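Local coordinates for protein dnab-like replicative helicase (Bacillus phage SPP1, PDB 3BH0) that probably couples ATP hydrolysis, in the RecA-like C-terminal motor domain of a DnaB-family replicative helicase, to 5'-3' unwinding of phage DNA, at residues N165-K170 with K214-E219; I184-Y189 with V223-S228; D239-L244 with E280-K285. All coordinates share one frame; numbering follows the deposited sequence.

Contact 1: N165-K170 with K214-E219; sequences NYIWSK and KKMARE
Trp168 carries most of this helix-helix contact, laying one face of its indole over the backbone and side-chain base of Met216. The CA of Met216 stands 4.1 Å from the centroid of the six-membered ring of Trp168, 29° off the ring normal, a CH-pi contact over the face. CB of Met216 follows at 3.7 Å from CZ3 of Trp168, and CG continues over the rim of the same face. Further along, the extended chain carries Met216 SD up to the backbone of Trp168, 3.7 Å from its CA. Met216 SD also lies 5.2 Å from the centroid of the five-membered ring of Trp168, an oblique Met-aromatic contact. The methionine thus runs back along the indole, head to tail.

Glu219, one turn on from Met216, approaches the ring at its edge. Its OE1 comes to 3.3 Å from Trp168 CH2, near the ring plane, where the slightly positive C-H rim would suit a carboxylate oxygen; the carboxylate plane itself is tilted 55° to the indole. On the inner side, Met216 CE lies across Ile167, 3.9 Å from its CG2.

Torsions put these groups in place. Trp168 holds CG anti to the backbone N, which sends the indole across the gap although its CB does not point at the other helix. Met216 is extended to its sulfur and bends only at chi3, dropping CE toward Ile167. The segment axes approach to 10.9 Å and run nearly parallel, 16° apart. Helices 164-176 and 202-220 lie here side by side on one face of the central sheet, where Ile167 rests on Val185 and Ile187 of strand 183-188, and Met216 on Val224 of strand 223-228.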
loop_
_atom_site.group_PDB
_atom_site.type_symbol
_atom_site.label_atom_id
_atom_site.label_comp_id
_atom_site.label_asym_id
_atom_site.label_seq_id
_atom_site.Cartn_x
_atom_site.Cartn_y
_atom_site.Cartn_z
ATOM N N ASN A 165 -13.283 11.789 -5.921
ATOM C CA ASN A 165 -13.350 13.233 -6.019
ATOM C C ASN A 165 -12.855 13.881 -4.737
ATOM O O ASN A 165 -11.983 14.758 -4.758
ATOM C CB ASN A 165 -14.791 13.651 -6.308
ATOM C CG ASN A 165 -14.867 14.919 -7.104
ATOM O OD1 ASN A 165 -14.692 16.023 -6.560
ATOM N ND2 ASN A 165 -15.125 14.784 -8.407
ATOM N N TYR A 166 -13.391 13.403 -3.616
ATOM C CA TYR A 166 -12.965 13.838 -2.294
ATOM C C TYR A 166 -11.462 13.667 -2.117
ATOM O O TYR A 166 -10.793 14.543 -1.585
ATOM C CB TYR A 166 -13.746 13.076 -1.215
ATOM C CG TYR A 166 -13.295 13.368 0.192
ATOM C CD1 TYR A 166 -13.953 14.317 0.972
ATOM C CD2 TYR A 166 -12.196 12.698 0.748
ATOM C CE1 TYR A 166 -13.517 14.590 2.284
ATOM C CE2 TYR A 166 -11.759 12.964 2.033
ATOM C CZ TYR A 166 -12.423 13.900 2.796
ATOM O OH TYR A 166 -11.980 14.157 4.070
ATOM N N ILE A 167 -10.930 12.537 -2.571
ATOM C CA ILE A 167 -9.504 12.222 -2.382
ATOM C C ILE A 167 -8.622 13.055 -3.303
ATOM O O ILE A 167 -7.512 13.451 -2.922
ATOM C CB ILE A 167 -9.224 10.699 -2.554
ATOM C CG1 ILE A 167 -9.959 9.910 -1.457
ATOM C CG2 ILE A 167 -7.721 10.413 -2.597
ATOM C CD1 ILE A 167 -9.821 8.413 -1.541
ATOM N N TRP A 168 -9.126 13.290 -4.517
ATOM C CA TRP A 168 -8.535 14.218 -5.484
ATOM C C TRP A 168 -8.243 15.554 -4.833
ATOM O O TRP A 168 -7.122 16.055 -4.874
ATOM C CB TRP A 168 -9.512 14.452 -6.652
ATOM C CG TRP A 168 -8.850 14.995 -7.877
ATOM C CD1 TRP A 168 -8.227 16.204 -8.007
ATOM C CD2 TRP A 168 -8.730 14.341 -9.148
ATOM N NE1 TRP A 168 -7.725 16.345 -9.276
ATOM C CE2 TRP A 168 -8.014 15.215 -10.000
ATOM C CE3 TRP A 168 -9.166 13.106 -9.653
ATOM C CZ2 TRP A 168 -7.719 14.892 -11.344
ATOM C CZ3 TRP A 168 -8.882 12.786 -10.990
ATOM C CH2 TRP A 168 -8.158 13.682 -11.821
ATOM N N SER A 169 -9.281 16.125 -4.236
ATOM C CA SER A 169 -9.185 17.389 -3.520
ATOM C C SER A 169 -8.046 17.426 -2.482
ATOM O O SER A 169 -7.259 18.375 -2.449
ATOM C CB SER A 169 -10.529 17.697 -2.871
ATOM O OG SER A 169 -10.497 18.963 -2.245
ATOM N N LYS A 170 -7.945 16.369 -1.672
ATOM C CA LYS A 170 -6.947 16.286 -0.600
ATOM C C LYS A 170 -5.529 16.087 -1.103
ATOM O O LYS A 170 -4.580 16.609 -0.533
ATOM C CB LYS A 170 -7.321 15.183 0.390
ATOM C CG LYS A 170 -8.739 15.305 0.931
ATOM C CD LYS A 170 -8.888 16.474 1.923
ATOM C CE LYS A 170 -10.343 16.693 2.246
ATOM N NZ LYS A 170 -10.537 17.555 3.447
ATOM N N LYS A 214 -6.689 5.832 -11.321
ATOM C CA LYS A 214 -5.538 5.821 -12.224
ATOM C C LYS A 214 -5.348 7.208 -12.878
ATOM O O LYS A 214 -4.223 7.720 -12.962
ATOM C CB LYS A 214 -5.690 4.691 -13.262
ATOM C CG LYS A 214 -4.640 4.643 -14.382
ATOM C CD LYS A 214 -3.212 4.784 -13.874
ATOM C CE LYS A 214 -2.195 4.626 -14.994
ATOM N NZ LYS A 214 -0.812 4.708 -14.427
ATOM N N LYS A 215 -6.456 7.801 -13.331
ATOM C CA LYS A 215 -6.453 9.157 -13.891
ATOM C C LYS A 215 -5.865 10.151 -12.871
ATOM O O LYS A 215 -4.992 10.949 -13.210
ATOM C CB LYS A 215 -7.872 9.573 -14.307
ATOM C CG LYS A 215 -7.882 10.576 -15.447
ATOM C CD LYS A 215 -9.206 11.296 -15.597
ATOM C CE LYS A 215 -10.143 10.563 -16.546
ATOM N NZ LYS A 215 -11.364 11.397 -16.813
ATOM N N MET A 216 -6.330 10.065 -11.622
ATOM C CA MET A 216 -5.791 10.864 -10.528
ATOM C C MET A 216 -4.285 10.665 -10.327
ATOM O O MET A 216 -3.545 11.638 -10.179
ATOM C CB MET A 216 -6.534 10.565 -9.228
ATOM C CG MET A 216 -5.982 11.330 -8.019
ATOM S SD MET A 216 -6.936 11.045 -6.521
ATOM C CE MET A 216 -6.355 9.403 -6.072
ATOM N N ALA A 217 -3.839 9.408 -10.308
ATOM C CA ALA A 217 -2.415 9.085 -10.215
ATOM C C ALA A 217 -1.645 9.840 -11.295
ATOM O O ALA A 217 -0.645 10.503 -11.017
ATOM C CB ALA A 217 -2.201 7.575 -10.353
ATOM N N ARG A 218 -2.144 9.728 -12.528
ATOM C CA ARG A 218 -1.553 10.360 -13.709
ATOM C C ARG A 218 -1.659 11.896 -13.696
ATOM O O ARG A 218 -0.648 12.584 -13.827
ATOM C CB ARG A 218 -2.197 9.786 -14.984
ATOM C CG ARG A 218 -1.764 8.362 -15.310
ATOM C CD ARG A 218 -0.636 8.315 -16.343
ATOM N NE ARG A 218 -1.182 8.565 -17.674
ATOM C CZ ARG A 218 -0.765 9.507 -18.516
ATOM N NH1 ARG A 218 0.269 10.290 -18.227
ATOM N NH2 ARG A 218 -1.376 9.624 -19.678
ATOM N N GLU A 219 -2.879 12.409 -13.531
ATOM C CA GLU A 219 -3.185 13.845 -13.683
ATOM C C GLU A 219 -2.562 14.686 -12.579
ATOM O O GLU A 219 -2.090 15.789 -12.838
ATOM C CB GLU A 219 -4.705 14.083 -13.769
ATOM C CG GLU A 219 -5.119 15.368 -14.479
ATOM C CD GLU A 219 -6.356 15.190 -15.393
ATOM O OE1 GLU A 219 -7.426 14.753 -14.898
ATOM O OE2 GLU A 219 -6.254 15.503 -16.614
#

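Contact 2: I184-Y189 with V223-S228; sequences IVMIDY and VVIALS
Strands 183-188 and 223-228 pair in parallel at the heart of the RecA-like sheet, joined through helix 202-220 as a beta-alpha-beta unit. The hydrophobic run Ile184-Ile187 followed by Asp188 is consistent with the Walker B strand of RecA-like ATPases. The tight part is the backbone between Val185 and Ile225. Val185 N donates to Val223 O at 2.7 Å, nearly along the C=O axis, and Ile225 N returns a bond to Val185 O, also 2.7 Å and almost straight at 176°. Ile187 N then donates to Ile225 O, so Val185 and Ile187 grip Val223 and Ile225 in the usual parallel pattern.

Side chains pack closely on the face bearing Ile184, Met186, Val223 and Ile225. Ile184 CG2 touches Ile225 CD1 at 3.7 Å, the two chains running alongside each other. Met186 bends at chi3 (86°), which brings CE to 3.6 Å from Ile225 CG2. The other face is more loosely matched across the pair: Ile187 CD1 reaches Val224 CG1 at 4.0 Å, and Ala226 offers only a methyl.

The hydrogen bonding changes at the C-terminal end, though the backbones stay close. The bond from Leu227 N to Ile187 O lengthens to 3.2 Å, and that oxygen also accepts from Tyr189 N across an inverse gamma turn centred on Asp188, which turns the backbone out of strand 183-188. Tyr189 CA makes a CA-H...O contact of 3.1 Å with Leu227 O, while the ring of this partly exposed residue extends beyond the pair.

Strand 98-103 bonds to the far edge of strand 183-188, and strand 70-74 flanks strand 223-228. Helix 81-93 covers the Met186 and Ile225 face, its Lys81, in the probable P-loop, touching Leu227; Leu213 of helix 202-220 packs on Ile187 and Val224.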
loop_
_atom_site.group_PDB
_atom_site.type_symbol
_atom_site.label_atom_id
_atom_site.label_comp_id
_atom_site.label_asym_id
_atom_site.label_seq_id
_atom_site.Cartn_x
_atom_site.Cartn_y
_atom_site.Cartn_z
ATOM N N ILE A 184 2.239 10.062 -1.886
ATOM C CA ILE A 184 1.749 8.703 -2.110
ATOM C C ILE A 184 0.370 8.583 -1.484
ATOM O O ILE A 184 0.211 8.812 -0.292
ATOM C CB ILE A 184 2.717 7.651 -1.527
ATOM C CG1 ILE A 184 4.108 7.818 -2.137
ATOM C CG2 ILE A 184 2.178 6.210 -1.744
ATOM C CD1 ILE A 184 5.186 8.057 -1.123
ATOM N N VAL A 185 -0.629 8.239 -2.287
ATOM C CA VAL A 185 -2.004 8.142 -1.788
ATOM C C VAL A 185 -2.363 6.683 -1.499
ATOM O O VAL A 185 -2.503 5.886 -2.417
ATOM C CB VAL A 185 -3.001 8.807 -2.776
ATOM C CG1 VAL A 185 -4.418 8.843 -2.216
ATOM C CG2 VAL A 185 -2.517 10.225 -3.117
ATOM N N MET A 186 -2.475 6.340 -0.215
ATOM C CA MET A 186 -2.859 4.987 0.202
ATOM C C MET A 186 -4.334 4.952 0.545
ATOM O O MET A 186 -4.813 5.775 1.328
ATOM C CB MET A 186 -2.070 4.519 1.425
ATOM C CG MET A 186 -0.591 4.296 1.215
ATOM S SD MET A 186 0.053 3.023 2.338
ATOM C CE MET A 186 -0.313 1.540 1.396
ATOM N N ILE A 187 -5.060 3.993 -0.018
ATOM C CA ILE A 187 -6.481 3.902 0.263
ATOM C C ILE A 187 -6.848 2.608 1.012
ATOM O O ILE A 187 -6.832 1.516 0.423
ATOM C CB ILE A 187 -7.307 4.144 -1.010
ATOM C CG1 ILE A 187 -6.803 5.438 -1.680
ATOM C CG2 ILE A 187 -8.820 4.198 -0.684
ATOM C CD1 ILE A 187 -7.202 5.636 -3.089
ATOM N N ASP A 188 -7.149 2.723 2.316
ATOM C CA ASP A 188 -7.603 1.532 3.057
ATOM C C ASP A 188 -8.946 1.110 2.576
ATOM O O ASP A 188 -10.020 1.431 3.090
ATOM C CB ASP A 188 -7.528 1.558 4.581
ATOM C CG ASP A 188 -7.740 0.136 5.204
ATOM O OD1 ASP A 188 -8.073 -0.845 4.471
ATOM O OD2 ASP A 188 -7.587 -0.000 6.437
ATOM N N TYR A 189 -8.749 0.372 1.505
ATOM C CA TYR A 189 -9.635 -0.443 0.752
ATOM C C TYR A 189 -10.671 0.206 -0.117
ATOM O O TYR A 189 -11.524 0.969 0.326
ATOM C CB TYR A 189 -9.838 -1.849 1.359
ATOM C CG TYR A 189 -11.188 -2.333 1.769
ATOM C CD1 TYR A 189 -12.044 -2.913 0.837
ATOM C CD2 TYR A 189 -11.557 -2.346 3.116
ATOM C CE1 TYR A 189 -13.271 -3.421 1.221
ATOM C CE2 TYR A 189 -12.784 -2.867 3.514
ATOM C CZ TYR A 189 -13.628 -3.397 2.564
ATOM O OH TYR A 189 -14.841 -3.888 2.952
ATOM N N VAL A 223 1.772 8.591 -6.744
ATOM C CA VAL A 223 1.569 7.150 -6.588
ATOM C C VAL A 223 0.245 6.910 -5.859
ATOM O O VAL A 223 0.029 7.444 -4.781
ATOM C CB VAL A 223 2.716 6.468 -5.812
ATOM C CG1 VAL A 223 2.513 4.934 -5.796
ATOM C CG2 VAL A 223 4.071 6.827 -6.434
ATOM N N VAL A 224 -0.647 6.141 -6.468
ATOM C CA VAL A 224 -1.857 5.688 -5.784
ATOM C C VAL A 224 -1.687 4.219 -5.440
ATOM O O VAL A 224 -1.324 3.421 -6.301
ATOM C CB VAL A 224 -3.116 5.918 -6.625
ATOM C CG1 VAL A 224 -4.354 5.410 -5.902
ATOM C CG2 VAL A 224 -3.253 7.414 -6.932
ATOM N N ILE A 225 -1.884 3.903 -4.160
ATOM C CA ILE A 225 -1.851 2.540 -3.649
ATOM C C ILE A 225 -3.215 2.204 -3.029
ATOM O O ILE A 225 -3.561 2.689 -1.947
ATOM C CB ILE A 225 -0.707 2.302 -2.627
ATOM C CG1 ILE A 225 0.666 2.589 -3.255
ATOM C CG2 ILE A 225 -0.723 0.875 -2.163
ATOM C CD1 ILE A 225 1.816 2.593 -2.273
ATOM N N ALA A 226 -3.989 1.389 -3.740
ATOM C CA ALA A 226 -5.270 0.949 -3.253
ATOM C C ALA A 226 -5.227 -0.507 -2.764
ATOM O O ALA A 226 -4.802 -1.427 -3.484
ATOM C CB ALA A 226 -6.354 1.145 -4.320
ATOM N N LEU A 227 -5.653 -0.686 -1.515
ATOM C CA LEU A 227 -5.948 -1.984 -0.945
ATOM C C LEU A 227 -7.283 -2.469 -1.511
ATOM O O LEU A 227 -8.198 -1.677 -1.734
ATOM C CB LEU A 227 -6.002 -1.904 0.592
ATOM C CG LEU A 227 -4.695 -2.098 1.360
ATOM C CD1 LEU A 227 -3.650 -1.089 0.926
ATOM C CD2 LEU A 227 -4.900 -2.018 2.867
ATOM N N SER A 228 -7.378 -3.777 -1.726
ATOM C CA SER A 228 -8.537 -4.376 -2.347
ATOM C C SER A 228 -8.807 -5.746 -1.759
ATOM O O SER A 228 -7.887 -6.529 -1.494
ATOM C CB SER A 228 -8.334 -4.492 -3.860
ATOM O OG SER A 228 -9.341 -5.305 -4.437
#

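Contact 3: D239-L244 with E280-K285; sequences DKRPML and EVIIAK
An Asx turn shapes the loop at 239-244 before it meets strand 278-286 of the central sheet: Asp239 OD1 accepts the backbone N-H of Arg241 at 2.9 Å, from above the carboxylate plane. The same carboxylate and Glu280 make a salt-bridge network with the Arg241 side chain.

Arg241 leaves the loop with its CB directed at the strand, and this CB skirts the end of Ile282. CG comes closer, 3.5 Å from Ile282 CD1, and the chains lie crosswise. At CD the surroundings turn polar, since this carbon lies 3.2 Å from Glu280 OE2. The chain bends at chi3, and NE consequently stands within salt-bridge range of Asp239 OD1, at 3.6 Å. NH1 goes to Glu280, where it lies 3.3 Å from both OE1 and OE2; the bond to OE2 is weak, with an angle of 141° at the hydrogen. Guanidinium and carboxylate planes are 78° apart, so the pair is no flat two-pronged bridge. NH2 has a long, weak ion pair with Asp266. Asp239 and Glu280 are thus the main partners, with Asp266 a distant third, and the shared positive charge would probably ease the repulsion between them on this rather open surface.

Glu280 meets the arginine from the strand side with CG tucked between N and C of its own backbone (chi1 59°) and an extended chain beyond. Further down, Ile282 CD1 also touches the ring of Pro242, a residue whose side chain rests on Phe262 of strand 259-265 as well. Residues 241-244 run nearly in the direction of the strand, and past Met243, which points away, the contact resumes at Leu244, whose CD2 presses on Ala284 CB at 3.7 Å while CD1 abuts Ala284 O.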
loop_
_atom_site.group_PDB
_atom_site.type_symbol
_atom_site.label_atom_id
_atom_site.label_comp_id
_atom_site.label_asym_id
_atom_site.label_seq_id
_atom_site.Cartn_x
_atom_site.Cartn_y
_atom_site.Cartn_z
ATOM N N ASP A 239 -5.372 -24.954 -4.215
ATOM C CA ASP A 239 -4.340 -23.932 -4.071
ATOM C C ASP A 239 -4.994 -22.552 -3.910
ATOM O O ASP A 239 -5.590 -22.012 -4.851
ATOM C CB ASP A 239 -3.403 -23.952 -5.281
ATOM C CG ASP A 239 -2.297 -22.918 -5.188
ATOM O OD1 ASP A 239 -2.360 -22.038 -4.308
ATOM O OD2 ASP A 239 -1.346 -22.981 -6.000
ATOM N N LYS A 240 -4.865 -21.985 -2.716
ATOM C CA LYS A 240 -5.552 -20.743 -2.390
ATOM C C LYS A 240 -4.677 -19.509 -2.583
ATOM O O LYS A 240 -4.920 -18.461 -1.983
ATOM C CB LYS A 240 -6.126 -20.807 -0.968
ATOM C CG LYS A 240 -7.206 -21.870 -0.805
ATOM C CD LYS A 240 -7.591 -22.063 0.639
ATOM C CE LYS A 240 -8.293 -23.397 0.852
ATOM N NZ LYS A 240 -7.469 -24.543 0.329
ATOM N N ARG A 241 -3.648 -19.636 -3.410
ATOM C CA ARG A 241 -2.929 -18.452 -3.865
ATOM C C ARG A 241 -3.832 -17.636 -4.810
ATOM O O ARG A 241 -4.478 -18.202 -5.705
ATOM C CB ARG A 241 -1.593 -18.822 -4.505
ATOM C CG ARG A 241 -0.442 -18.519 -3.596
ATOM C CD ARG A 241 0.783 -19.340 -3.888
ATOM N NE ARG A 241 0.717 -20.595 -3.147
ATOM C CZ ARG A 241 1.760 -21.257 -2.660
ATOM N NH1 ARG A 241 2.998 -20.788 -2.813
ATOM N NH2 ARG A 241 1.553 -22.392 -2.006
ATOM N N PRO A 242 -3.929 -16.312 -4.574
ATOM C CA PRO A 242 -4.837 -15.495 -5.392
ATOM C C PRO A 242 -4.376 -15.435 -6.826
ATOM O O PRO A 242 -3.175 -15.484 -7.084
ATOM C CB PRO A 242 -4.741 -14.105 -4.754
ATOM C CG PRO A 242 -4.157 -14.339 -3.402
ATOM C CD PRO A 242 -3.243 -15.506 -3.552
ATOM N N MET A 243 -5.324 -15.354 -7.752
ATOM C CA MET A 243 -4.999 -15.081 -9.155
ATOM C C MET A 243 -5.771 -13.882 -9.666
ATOM O O MET A 243 -6.665 -13.389 -8.986
ATOM C CB MET A 243 -5.244 -16.295 -10.042
ATOM C CG MET A 243 -6.631 -16.841 -9.992
ATOM S SD MET A 243 -6.648 -18.503 -10.664
ATOM C CE MET A 243 -5.207 -19.228 -9.877
ATOM N N LEU A 244 -5.416 -13.421 -10.862
ATOM C CA LEU A 244 -5.993 -12.198 -11.424
ATOM C C LEU A 244 -7.496 -12.298 -11.627
ATOM O O LEU A 244 -8.209 -11.312 -11.447
ATOM C CB LEU A 244 -5.284 -11.779 -12.716
ATOM C CG LEU A 244 -3.844 -11.281 -12.576
ATOM C CD1 LEU A 244 -3.217 -11.183 -13.963
ATOM C CD2 LEU A 244 -3.750 -9.952 -11.858
ATOM N N GLU A 280 4.057 -14.297 1.416
ATOM C CA GLU A 280 4.553 -14.040 0.077
ATOM C C GLU A 280 3.779 -12.929 -0.651
ATOM O O GLU A 280 2.535 -12.905 -0.686
ATOM C CB GLU A 280 4.685 -15.322 -0.748
ATOM C CG GLU A 280 3.434 -16.132 -0.963
ATOM C CD GLU A 280 3.701 -17.387 -1.804
ATOM O OE1 GLU A 280 4.461 -18.274 -1.359
ATOM O OE2 GLU A 280 3.148 -17.489 -2.926
ATOM N N VAL A 281 4.548 -11.985 -1.184
ATOM C CA VAL A 281 4.029 -10.929 -2.014
ATOM C C VAL A 281 4.084 -11.414 -3.455
ATOM O O VAL A 281 5.156 -11.507 -4.056
ATOM C CB VAL A 281 4.832 -9.632 -1.827
ATOM C CG1 VAL A 281 4.262 -8.524 -2.677
ATOM C CG2 VAL A 281 4.829 -9.216 -0.366
ATOM N N ILE A 282 2.923 -11.752 -3.999
ATOM C CA ILE A 282 2.847 -12.207 -5.377
ATOM C C ILE A 282 2.519 -11.029 -6.289
ATOM O O ILE A 282 1.403 -10.515 -6.248
ATOM C CB ILE A 282 1.774 -13.313 -5.567
ATOM C CG1 ILE A 282 1.882 -14.359 -4.459
ATOM C CG2 ILE A 282 1.867 -13.923 -6.964
ATOM C CD1 ILE A 282 0.691 -15.331 -4.392
ATOM N N ILE A 283 3.503 -10.605 -7.084
ATOM C CA ILE A 283 3.341 -9.594 -8.133
ATOM C C ILE A 283 2.642 -10.261 -9.327
ATOM O O ILE A 283 3.273 -10.959 -10.111
ATOM C CB ILE A 283 4.714 -8.981 -8.560
ATOM C CG1 ILE A 283 5.336 -8.155 -7.429
ATOM C CG2 ILE A 283 4.558 -8.062 -9.752
ATOM C CD1 ILE A 283 6.064 -8.960 -6.337
ATOM N N ALA A 284 1.328 -10.075 -9.436
ATOM C CA ALA A 284 0.533 -10.774 -10.453
ATOM C C ALA A 284 0.456 -9.970 -11.752
ATOM O O ALA A 284 0.159 -10.512 -12.814
ATOM C CB ALA A 284 -0.841 -11.071 -9.930
ATOM N N LYS A 285 0.724 -8.671 -11.649
ATOM C CA LYS A 285 0.778 -7.795 -12.795
ATOM C C LYS A 285 1.863 -6.761 -12.590
ATOM O O LYS A 285 2.006 -6.178 -11.501
ATOM C CB LYS A 285 -0.559 -7.102 -13.055
ATOM C CG LYS A 285 -0.564 -6.385 -14.383
ATOM C CD LYS A 285 -1.759 -5.482 -14.567
ATOM C CE LYS A 285 -1.650 -4.748 -15.923
ATOM N NZ LYS A 285 -2.595 -3.628 -15.976
#

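Contacts 1 and 2 form adjoining layers, helices upon sheet: their centres are 11 Å apart, and the helices of the first pack on the strands of the second, with Ala217 CB 3.6 Å from Val224 CG2 and Ile167 CG2 3.7 Å from Val185 CG1. Contact 3 is set apart, its centre about 18 Å from that of contact 2 and about 27 Å from that of contact 1. It reaches the same sheet through strand 278-286, in the antiparallel part. The nucleotide site is probably marked by a P-loop that includes Lys81: contact 2 touches it through Leu227, whereas Pro242 of contact 3 only lies near this loop.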